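Local coordinates for uncharacterized protein YPL067C (Saccharomyces cerevisiae, PDB 5KCI) that is of unknown function but is cytoplasmic, belongs to the DUF3605 family, binds a zinc ion in the crystal and may be linked to amyloid toxicity, at residues H45-K48 against K49-A52; S117-K120 against A121-E124; Q182-T185 against T186-I190. All blocks are in the same frame, centred on the assembly; numbering follows the deposited sequence.

All three interactions are local, each made by neighbouring turns of one helix or by a helix and the loop leading into it. Interaction 1 lies on helix 38-51, interaction 2 at the start of helix 120-135, and interaction 3 on helix 180-193. They do not touch: the centres of interactions 1 and 2 are 35 Å apart, those of 1 and 3 are 29 Å apart, and interactions 2 and 3, also 35 Å between centres, lie on opposite sides of the chain's centre. Interactions 1 and 2 are at the surface, whereas interaction 3 is partly buried against strand 102-109. Its Val-187 side chain is about 14 Å from the bound zinc ion.

Interaction 1 (H45-K48 against K49-A52); sequences HEHK and KRTA
Arg-50 folds its side chain back over the preceding turn of helix 38-51, running beside Glu-46 and across the backbone of His-47. Its CB lies 3.4 Å from His-47 O. With CG anti to the carbonyl carbon (chi1 -67°), the chain turns back along the helix, and Arg-50 CG rests 3.4 Å from Glu-46 O. The bend at chi3 then swings NE and CZ over His-47 CA, and the guanidinium lies with one face above Glu-46 O and the backbone of His-47. NH2 comes close to His-47 CA and to its CB, while Arg-50 NH1 sits 3.3 Å from Glu-46 CG. Glu-46 points the same way as the arginine, but the two end groups do not mate squarely. Their planes are 69° apart, and Glu-46 OE2 is 3.8 Å from Arg-50 NH1, a long salt bridge. The other carboxylate oxygen, OE1, makes its own salt bridge with Lys-43, so the glutamate is shared between two cations.

Further along, His-47 O is gripped twice by Thr-51: Thr-51 N is 3.0 Å and Thr-51 OG1 3.2 Å from His-47 O, approaching from opposite faces of the carbonyl plane. This leaves Thr-51 CG2 beside its own backbone N and over one face of the His-47 imidazole, 4.2 Å from the ring centroid, a CH-pi contact offset toward the rim. The same ring also meets Phe-94. Lys-49 N and Arg-50 N donate to His-45 O and Glu-46 O in the regular i to i+4 pattern. The pairing of Glu-46 with Arg-50 and the bond from the Thr-51 hydroxyl to the i-4 carbonyl are both well-known features of surface alpha helices, combined here near the end of helix 38-51.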
# COMPACT_ATOMS: atom_id res chain seq x y z
N HIS A 45 -9.85 16.68 0.83
CA HIS A 45 -10.09 17.83 -0.05
C HIS A 45 -9.21 19.02 0.34
O HIS A 45 -8.67 19.72 -0.54
CB HIS A 45 -11.57 18.23 -0.02
CG HIS A 45 -12.00 19.03 -1.21
ND1 HIS A 45 -12.58 20.28 -1.10
CD2 HIS A 45 -11.93 18.77 -2.54
CE1 HIS A 45 -12.85 20.75 -2.30
NE2 HIS A 45 -12.47 19.85 -3.19
N GLU A 46 -9.04 19.28 1.65
CA GLU A 46 -8.19 20.40 2.06
C GLU A 46 -6.71 20.13 1.77
O GLU A 46 -5.97 21.06 1.39
CB GLU A 46 -8.41 20.71 3.55
CG GLU A 46 -7.72 19.78 4.52
CD GLU A 46 -8.13 20.01 5.98
OE1 GLU A 46 -9.14 20.70 6.22
OE2 GLU A 46 -7.46 19.47 6.89
N HIS A 47 -6.24 18.88 1.94
CA HIS A 47 -4.86 18.54 1.58
C HIS A 47 -4.64 18.70 0.08
O HIS A 47 -3.56 19.11 -0.36
CB HIS A 47 -4.58 17.10 2.02
CG HIS A 47 -3.35 16.47 1.41
ND1 HIS A 47 -2.08 16.69 1.90
CD2 HIS A 47 -3.22 15.54 0.43
CE1 HIS A 47 -1.22 15.96 1.22
NE2 HIS A 47 -1.88 15.25 0.33
N LYS A 48 -5.68 18.38 -0.70
CA LYS A 48 -5.64 18.60 -2.14
C LYS A 48 -5.49 20.08 -2.45
O LYS A 48 -4.67 20.45 -3.29
CB LYS A 48 -6.91 18.03 -2.77
CG LYS A 48 -6.68 16.84 -3.70
CD LYS A 48 -5.84 15.74 -3.06
CE LYS A 48 -5.48 14.66 -4.07
NZ LYS A 48 -4.78 15.18 -5.27
N LYS A 49 -6.27 20.93 -1.79
CA LYS A 49 -6.05 22.36 -1.96
C LYS A 49 -4.59 22.71 -1.71
O LYS A 49 -3.98 23.47 -2.48
CB LYS A 49 -6.95 23.17 -1.02
CG LYS A 49 -8.45 23.05 -1.32
CD LYS A 49 -9.23 24.18 -0.66
CE LYS A 49 -10.46 23.70 0.10
NZ LYS A 49 -11.57 23.26 -0.79
N ARG A 50 -3.99 22.13 -0.67
CA ARG A 50 -2.62 22.52 -0.31
C ARG A 50 -1.59 22.06 -1.33
O ARG A 50 -0.55 22.72 -1.48
CB ARG A 50 -2.25 21.96 1.05
CG ARG A 50 -3.02 22.55 2.20
CD ARG A 50 -2.45 22.05 3.52
NE ARG A 50 -2.89 20.69 3.82
CZ ARG A 50 -4.02 20.40 4.45
NH1 ARG A 50 -4.83 21.37 4.85
NH2 ARG A 50 -4.33 19.13 4.69
N THR A 51 -1.82 20.94 -2.02
CA THR A 51 -0.83 20.42 -2.96
C THR A 51 -1.17 20.71 -4.42
O THR A 51 -0.55 20.12 -5.31
CB THR A 51 -0.67 18.91 -2.78
OG1 THR A 51 -1.95 18.29 -2.98
CG2 THR A 51 -0.14 18.57 -1.40
N ALA A 52 -2.14 21.58 -4.67
CA ALA A 52 -2.62 21.82 -6.02
C ALA A 52 -1.55 22.44 -6.90
O ALA A 52 -1.70 22.42 -8.13
CB ALA A 52 -3.85 22.73 -5.96

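Interaction 2 (S117-K120 against A121-E124)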
# COMPACT_ATOMS: atom_id res chain seq x y z
N SER A 117 -2.25 -5.35 -16.11
CA SER A 117 -1.88 -5.38 -17.52
C SER A 117 -2.96 -6.12 -18.31
O SER A 117 -3.63 -7.01 -17.78
CB SER A 117 -0.54 -6.08 -17.70
OG SER A 117 -0.36 -6.49 -19.05
N PRO A 118 -3.16 -5.75 -19.58
CA PRO A 118 -4.07 -6.53 -20.43
C PRO A 118 -3.54 -7.93 -20.70
O PRO A 118 -4.34 -8.86 -20.89
CB PRO A 118 -4.14 -5.69 -21.72
CG PRO A 118 -2.83 -4.98 -21.76
CD PRO A 118 -2.44 -4.71 -20.34
N ASP A 119 -2.22 -8.10 -20.70
CA ASP A 119 -1.59 -9.41 -20.80
C ASP A 119 -1.84 -10.21 -19.53
O ASP A 119 -1.26 -9.93 -18.48
CB ASP A 119 -0.10 -9.24 -21.05
CG ASP A 119 0.58 -10.53 -21.49
OD1 ASP A 119 0.60 -11.48 -20.70
OD2 ASP A 119 1.07 -10.61 -22.64
N LYS A 120 -2.72 -11.22 -19.61
CA LYS A 120 -2.99 -12.02 -18.41
C LYS A 120 -1.72 -12.63 -17.82
O LYS A 120 -1.61 -12.77 -16.60
CB LYS A 120 -4.01 -13.13 -18.72
CG LYS A 120 -4.34 -13.99 -17.49
CD LYS A 120 -5.53 -14.91 -17.72
CE LYS A 120 -5.78 -15.80 -16.50
NZ LYS A 120 -6.93 -16.73 -16.70
N ALA A 121 -0.76 -13.02 -18.67
CA ALA A 121 0.46 -13.63 -18.14
C ALA A 121 1.26 -12.63 -17.31
O ALA A 121 1.72 -12.94 -16.21
CB ALA A 121 1.32 -14.18 -19.27
N VAL A 122 1.39 -11.41 -17.84
CA VAL A 122 2.09 -10.34 -17.13
C VAL A 122 1.34 -9.98 -15.87
O VAL A 122 1.94 -9.84 -14.78
CB VAL A 122 2.26 -9.13 -18.06
CG1 VAL A 122 2.86 -7.94 -17.29
CG2 VAL A 122 3.13 -9.49 -19.25
N ARG A 123 0.02 -9.81 -15.95
CA ARG A 123 -0.73 -9.37 -14.78
C ARG A 123 -0.66 -10.40 -13.66
O ARG A 123 -0.43 -10.06 -12.50
CB ARG A 123 -2.18 -9.05 -15.17
CG ARG A 123 -3.18 -10.21 -15.09
CD ARG A 123 -4.61 -9.72 -15.30
NE ARG A 123 -4.78 -9.05 -16.59
CZ ARG A 123 -5.47 -9.53 -17.62
NH1 ARG A 123 -6.09 -10.69 -17.57
NH2 ARG A 123 -5.55 -8.82 -18.72
N GLU A 124 -0.89 -11.68 -14.00
CA GLU A 124 -0.77 -12.73 -12.99
C GLU A 124 0.63 -12.80 -12.40
O GLU A 124 0.79 -13.10 -11.21
CB GLU A 124 -1.14 -14.09 -13.61
CG GLU A 124 -2.62 -14.27 -13.90
CD GLU A 124 -3.46 -14.32 -12.65
OE1 GLU A 124 -3.44 -15.36 -11.95
OE2 GLU A 124 -4.12 -13.30 -12.35
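An N-cap opens helix 120-135: Asp-119 turns its carboxylate over the first turn, where Asp-119 OD1 accepts from Val-122 N at 3.0 Å and, more weakly, from Ala-121 N. A chi1 of -167° puts the Asp-119 carboxylate on the side of its own carbonyl carbon, where the helix begins, and Val-122 N meets OD1 from above the carboxylate plane. The negative cap probably suits the positive end of the helix dipole. Val-122 CG2 packs 3.5 Å from Asp-119 CG, the two side chains crossing at about a right angle. Ahead of the cap, Ser-117 OG accepts from Asp-119 N in an ST turn.

Arg-123 has two conformers; in one of them it bends at chi3 and comes back to the loop, so the bonds of this conformer are less certain. NE and NH2 both bond side-on to Ser-117 O, which lies near the guanidinium plane. Arg-123 NE is 2.6 Å from Ser-117 O, nearly along the C=O axis, and Arg-123 NH2 meets a lone pair of Ser-117 O in the carbonyl plane at 2.8 Å. Lys-120 CA stands 3.4 Å above one face of the guanidinium. The side chain of Ser-117 meets the helix too, its CB 3.9 Å from Val-122 CG1.

Interaction 3 (Q182-T185 against T186-I190)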
# COMPACT_ATOMS: atom_id res chain seq x y z
N GLN A 182 -2.69 -2.03 21.22
CA GLN A 182 -1.86 -3.08 20.63
C GLN A 182 -1.74 -2.91 19.12
O GLN A 182 -0.69 -3.23 18.54
CB GLN A 182 -2.43 -4.47 20.93
CG GLN A 182 -2.35 -4.88 22.40
CD GLN A 182 -3.11 -6.17 22.68
OE1 GLN A 182 -4.23 -6.36 22.20
NE2 GLN A 182 -2.51 -7.06 23.47
N VAL A 183 -2.80 -2.45 18.46
CA VAL A 183 -2.69 -2.18 17.02
C VAL A 183 -1.68 -1.08 16.78
O VAL A 183 -0.84 -1.16 15.87
CB VAL A 183 -4.06 -1.80 16.43
CG1 VAL A 183 -3.95 -1.48 14.94
CG2 VAL A 183 -5.06 -2.90 16.67
N LYS A 184 -1.79 0.01 17.56
CA LYS A 184 -0.84 1.10 17.40
C LYS A 184 0.58 0.59 17.55
O LYS A 184 1.46 0.88 16.72
CB LYS A 184 -1.11 2.23 18.40
CG LYS A 184 -0.15 3.41 18.26
CD LYS A 184 -0.69 4.68 18.90
CE LYS A 184 0.15 5.89 18.54
NZ LYS A 184 1.58 5.73 18.94
N THR A 185 0.82 -0.21 18.60
CA THR A 185 2.14 -0.76 18.86
C THR A 185 2.65 -1.56 17.67
O THR A 185 3.77 -1.34 17.19
CB THR A 185 2.11 -1.64 20.12
OG1 THR A 185 1.88 -0.81 21.25
CG2 THR A 185 3.41 -2.41 20.32
N THR A 186 1.83 -2.50 17.17
CA THR A 186 2.30 -3.36 16.08
C THR A 186 2.56 -2.55 14.81
O THR A 186 3.56 -2.76 14.11
CB THR A 186 1.28 -4.46 15.82
OG1 THR A 186 0.93 -5.09 17.06
CG2 THR A 186 1.85 -5.51 14.86
N VAL A 187 1.67 -1.62 14.48
CA VAL A 187 1.85 -0.88 13.24
C VAL A 187 3.07 0.03 13.34
O VAL A 187 3.85 0.15 12.38
CB VAL A 187 0.56 -0.10 12.92
CG1 VAL A 187 0.77 0.87 11.75
CG2 VAL A 187 -0.57 -1.09 12.65
N ASP A 188 3.28 0.66 14.50
CA ASP A 188 4.50 1.44 14.69
C ASP A 188 5.72 0.56 14.51
O ASP A 188 6.71 0.96 13.88
CB ASP A 188 4.49 2.09 16.09
CG ASP A 188 3.54 3.29 16.20
OD1 ASP A 188 2.99 3.74 15.18
OD2 ASP A 188 3.35 3.82 17.31
N ASP A 189 5.65 -0.68 15.01
CA ASP A 189 6.74 -1.64 14.82
C ASP A 189 7.01 -1.89 13.34
O ASP A 189 8.15 -1.78 12.87
CB ASP A 189 6.35 -2.94 15.54
CG ASP A 189 7.55 -3.70 16.04
OD1 ASP A 189 8.45 -3.07 16.63
OD2 ASP A 189 7.61 -4.93 15.84
N ILE A 190 5.96 -2.19 12.59
CA ILE A 190 6.10 -2.46 11.16
C ILE A 190 6.72 -1.28 10.44
O ILE A 190 7.64 -1.43 9.63
CB ILE A 190 4.73 -2.82 10.55
CG1 ILE A 190 4.29 -4.18 11.04
CG2 ILE A 190 4.78 -2.77 9.03
CD1 ILE A 190 2.82 -4.41 10.94
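Gln-182 meets Thr-186 through its carbonyl oxygen, which takes two hydrogen bonds from that residue: one from Thr-186 N at 3.0 Å and one from Thr-186 OG1 at 2.9 Å, arriving from opposite faces of the carbonyl plane. A chi1 of -49° sets Thr-186 OG1 beside its own backbone nitrogen and within range of Gln-182 O. A valine in place of this threonine would probably leave Gln-182 O with the backbone N-H alone, since the second donor would be replaced by a methyl. The Gln-182 amide oxygen turns instead to Ser-179 N.

Next, Val-183 lies side by side with Val-187, Val-183 CG1 being 4.1 Å from Val-187 CG2. This is the inner face of an amphipathic helix, 180-193, where both valines rest on Val-103 of strand 102-109 and on Phe-173.

Lys-184 belongs to the outer face. Its chain runs extended as far as a bend at chi4, which brings Lys-184 NZ 3.1 Å from Asp-188 OD2 in a salt bridge on the syn lone pair. Asp-188 CG also sits 3.2 Å from Lys-184 O. Last, Thr-185 O accepts from Asp-189 N, and Thr-185 OG1 bonds back to Glu-181 O.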